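Local structure of chloromuconate cycloisomerase (Rhodococcus opacus, 4M0X) at residues S266-K271 and A286-S291. The protein belongs to the enolase superfamily and binds a manganese ion in its TIM-barrel-like domain. Residues are numbered along the deposited sequence; the frame is centred on the assembly and turned at random.
Sequences SAFAIK and AIAEAS
Phe268 overlaps the methyl of Ala288 through one corner of its ring, with CD2 3.7 Å from Ala288 CB and CE2 4.1 Å from that same carbon. The methyl comes in obliquely. A second, looser touch lies near the ring plane, where Ile287 CG2 meets the edge at CE2, 4.3 Å away. Phe268 sets its CG anti to the carbonyl carbon and beside the backbone N (chi1 -66°), which carries the ring from strand 267-270 across to the last turns of helix 278-291. Ala288 directs its methyl at the strand, and Phe268 CA and Ala288 CA lie 7.0 Å apart, a spacing consistent with the small side chain of Ala288. The delta methyl of Ile287 leads away from the strand, leaving the CG2 branch to face the ring.

No hydrogen bond crosses the contact. Ser291 folds its hydroxyl back (chi1 70°) and donates from OG to Ile287 O over 2.8 Å, tilted 31° from the carbonyl plane, within the final turn of the helix. Phe268 pairs through its backbone with Ala294 on the next parallel strand, completing a beta-alpha-beta crossover of the TIM-like barrel, with helix 278-291 packed outside the sheet. Ala256 of helix 253-262 touches both Phe268 and Ile287, and Ile257 of a second subunit packs on Ile287. Lys271, just past the strand, forms a salt bridge with the manganese ligand Asp247, while the Phe268 side chain stays about 11 Å from the metal. With only carbon side chains meeting and all three residues buried, the contact probably draws its stability from dispersion and the exclusion of water, holding strand to helix without directional bonds.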
ATOM      1  N   SER A 266      -7.101   3.215 -18.753  1.00 27.18           N
ATOM      2  CA  SER A 266      -7.572   4.568 -19.023  1.00 26.25           C
ATOM      3  C   SER A 266      -9.031   4.602 -19.445  1.00 26.02           C
ATOM      4  O   SER A 266      -9.706   5.635 -19.246  1.00 28.61           O
ATOM      5  CB  SER A 266      -6.724   5.223 -20.133  1.00 25.63           C
ATOM      6  OG  SER A 266      -5.363   5.262 -19.781  1.00 26.17           O
ATOM      7  N   ALA A 267      -9.499   3.517 -20.069  1.00 23.88           N
ATOM      8  CA  ALA A 267     -10.857   3.467 -20.597  1.00 22.71           C
ATOM      9  C   ALA A 267     -11.552   2.100 -20.577  1.00 23.87           C
ATOM     10  O   ALA A 267     -10.936   1.061 -20.353  1.00 23.88           O
ATOM     11  CB  ALA A 267     -10.888   4.036 -21.986  1.00 20.83           C
ATOM     12  N   PHE A 268     -12.860   2.125 -20.809  1.00 24.90           N
ATOM     13  CA  PHE A 268     -13.631   0.916 -21.033  1.00 26.53           C
ATOM     14  C   PHE A 268     -14.089   0.857 -22.474  1.00 28.80           C
ATOM     15  O   PHE A 268     -14.463   1.877 -23.051  1.00 32.75           O
ATOM     16  CB  PHE A 268     -14.842   0.843 -20.091  1.00 24.74           C
ATOM     17  CG  PHE A 268     -14.465   0.700 -18.643  1.00 24.87           C
ATOM     18  CD1 PHE A 268     -13.192   0.279 -18.276  1.00 25.22           C
ATOM     19  CD2 PHE A 268     -15.384   0.960 -17.648  1.00 25.33           C
ATOM     20  CE1 PHE A 268     -12.843   0.151 -16.950  1.00 26.50           C
ATOM     21  CE2 PHE A 268     -15.071   0.792 -16.316  1.00 24.88           C
ATOM     22  CZ  PHE A 268     -13.792   0.396 -15.960  1.00 27.28           C
ATOM     23  N   ALA A 269     -14.033  -0.329 -23.067  1.00 28.51           N
ATOM     24  CA  ALA A 269     -14.761  -0.576 -24.297  1.00 25.54           C
ATOM     25  C   ALA A 269     -16.121  -1.102 -23.851  1.00 24.27           C
ATOM     26  O   ALA A 269     -16.203  -2.149 -23.225  1.00 22.71           O
ATOM     27  CB  ALA A 269     -14.029  -1.600 -25.134  1.00 26.37           C
ATOM     28  N   ILE A 270     -17.183  -0.358 -24.137  1.00 23.23           N
ATOM     29  CA  ILE A 270     -18.514  -0.776 -23.732  1.00 22.12           C
ATOM     30  C   ILE A 270     -19.210  -1.551 -24.859  1.00 22.59           C
ATOM     31  O   ILE A 270     -19.149  -1.148 -26.024  1.00 23.22           O
ATOM     32  CB  ILE A 270     -19.349   0.438 -23.302  1.00 21.70           C
ATOM     33  CG1 ILE A 270     -18.598   1.255 -22.242  1.00 21.11           C
ATOM     34  CG2 ILE A 270     -20.734  -0.003 -22.831  1.00 21.60           C
ATOM     35  CD1 ILE A 270     -18.499   0.607 -20.875  1.00 21.00           C
ATOM     36  N   LYS A 271     -19.857  -2.670 -24.513  1.00 22.48           N
ATOM     37  CA  LYS A 271     -20.452  -3.591 -25.496  1.00 22.48           C
ATOM     38  C   LYS A 271     -21.502  -4.371 -24.767  1.00 22.13           C
ATOM     39  O   LYS A 271     -21.210  -4.866 -23.693  1.00 22.14           O
ATOM     40  CB  LYS A 271     -19.439  -4.621 -25.980  1.00 22.28           C
ATOM     41  CG  LYS A 271     -18.380  -4.179 -26.964  1.00 21.26           C
ATOM     42  CD  LYS A 271     -17.798  -5.405 -27.671  1.00 21.27           C
ATOM     43  CE  LYS A 271     -16.500  -5.893 -27.046  1.00 20.85           C
ATOM     44  NZ  LYS A 271     -15.317  -5.562 -27.890  1.00 20.58           N
ATOM     45  N   ALA A 286     -21.517   3.569 -16.080  1.00 21.71           N
ATOM     46  CA  ALA A 286     -21.744   4.415 -14.917  1.00 20.71           C
ATOM     47  C   ALA A 286     -20.506   4.430 -14.008  1.00 20.53           C
ATOM     48  O   ALA A 286     -20.154   5.475 -13.441  1.00 19.97           O
ATOM     49  CB  ALA A 286     -22.971   3.951 -14.150  1.00 20.69           C
ATOM     50  N   ILE A 287     -19.870   3.262 -13.880  1.00 20.81           N
ATOM     51  CA  ILE A 287     -18.623   3.094 -13.141  1.00 21.40           C
ATOM     52  C   ILE A 287     -17.465   3.845 -13.812  1.00 21.70           C
ATOM     53  O   ILE A 287     -16.702   4.532 -13.118  1.00 22.58           O
ATOM     54  CB  ILE A 287     -18.271   1.601 -12.897  1.00 21.39           C
ATOM     55  CG1 ILE A 287     -19.148   1.034 -11.792  1.00 21.76           C
ATOM     56  CG2 ILE A 287     -16.825   1.436 -12.416  1.00 20.77           C
ATOM     57  CD1 ILE A 287     -19.667  -0.356 -12.076  1.00 22.41           C
ATOM     58  N   ALA A 288     -17.345   3.762 -15.134  1.00 20.08           N
ATOM     59  CA  ALA A 288     -16.422   4.662 -15.818  1.00 20.52           C
ATOM     60  C   ALA A 288     -16.663   6.106 -15.402  1.00 21.64           C
ATOM     61  O   ALA A 288     -15.754   6.748 -14.896  1.00 22.11           O
ATOM     62  CB  ALA A 288     -16.478   4.496 -17.320  1.00 19.95           C
ATOM     63  N   GLU A 289     -17.881   6.609 -15.545  1.00 22.57           N
ATOM     64  CA  GLU A 289     -18.151   7.983 -15.091  1.00 26.88           C
ATOM     65  C   GLU A 289     -17.684   8.243 -13.639  1.00 26.66           C
ATOM     66  O   GLU A 289     -16.999   9.236 -13.345  1.00 24.23           O
ATOM     67  CB  GLU A 289     -19.646   8.322 -15.237  1.00 30.70           C
ATOM     68  CG  GLU A 289     -20.025   9.792 -15.058  1.00 32.53           C
ATOM     69  CD  GLU A 289     -21.535  10.100 -15.181  1.00 37.17           C
ATOM     70  OE1 GLU A 289     -21.915  11.190 -14.701  1.00 37.65           O
ATOM     71  OE2 GLU A 289     -22.354   9.304 -15.745  1.00 39.65           O
ATOM     72  N   ALA A 290     -18.084   7.342 -12.738  1.00 28.10           N
ATOM     73  CA  ALA A 290     -17.852   7.488 -11.304  1.00 26.70           C
ATOM     74  C   ALA A 290     -16.378   7.503 -10.992  1.00 28.30           C
ATOM     75  O   ALA A 290     -15.990   7.940  -9.922  1.00 30.98           O
ATOM     76  CB  ALA A 290     -18.501   6.343 -10.560  1.00 26.50           C
ATOM     77  N   SER A 291     -15.560   6.999 -11.917  1.00 28.10           N
ATOM     78  CA  SER A 291     -14.138   6.816 -11.662  1.00 26.70           C
ATOM     79  C   SER A 291     -13.274   7.575 -12.659  1.00 23.70           C
ATOM     80  O   SER A 291     -12.082   7.531 -12.600  1.00 21.70           O
ATOM     81  CB  SER A 291     -13.802   5.337 -11.668  1.00 28.77           C
ATOM     82  OG  SER A 291     -13.908   4.838 -12.992  1.00 34.23           O
TER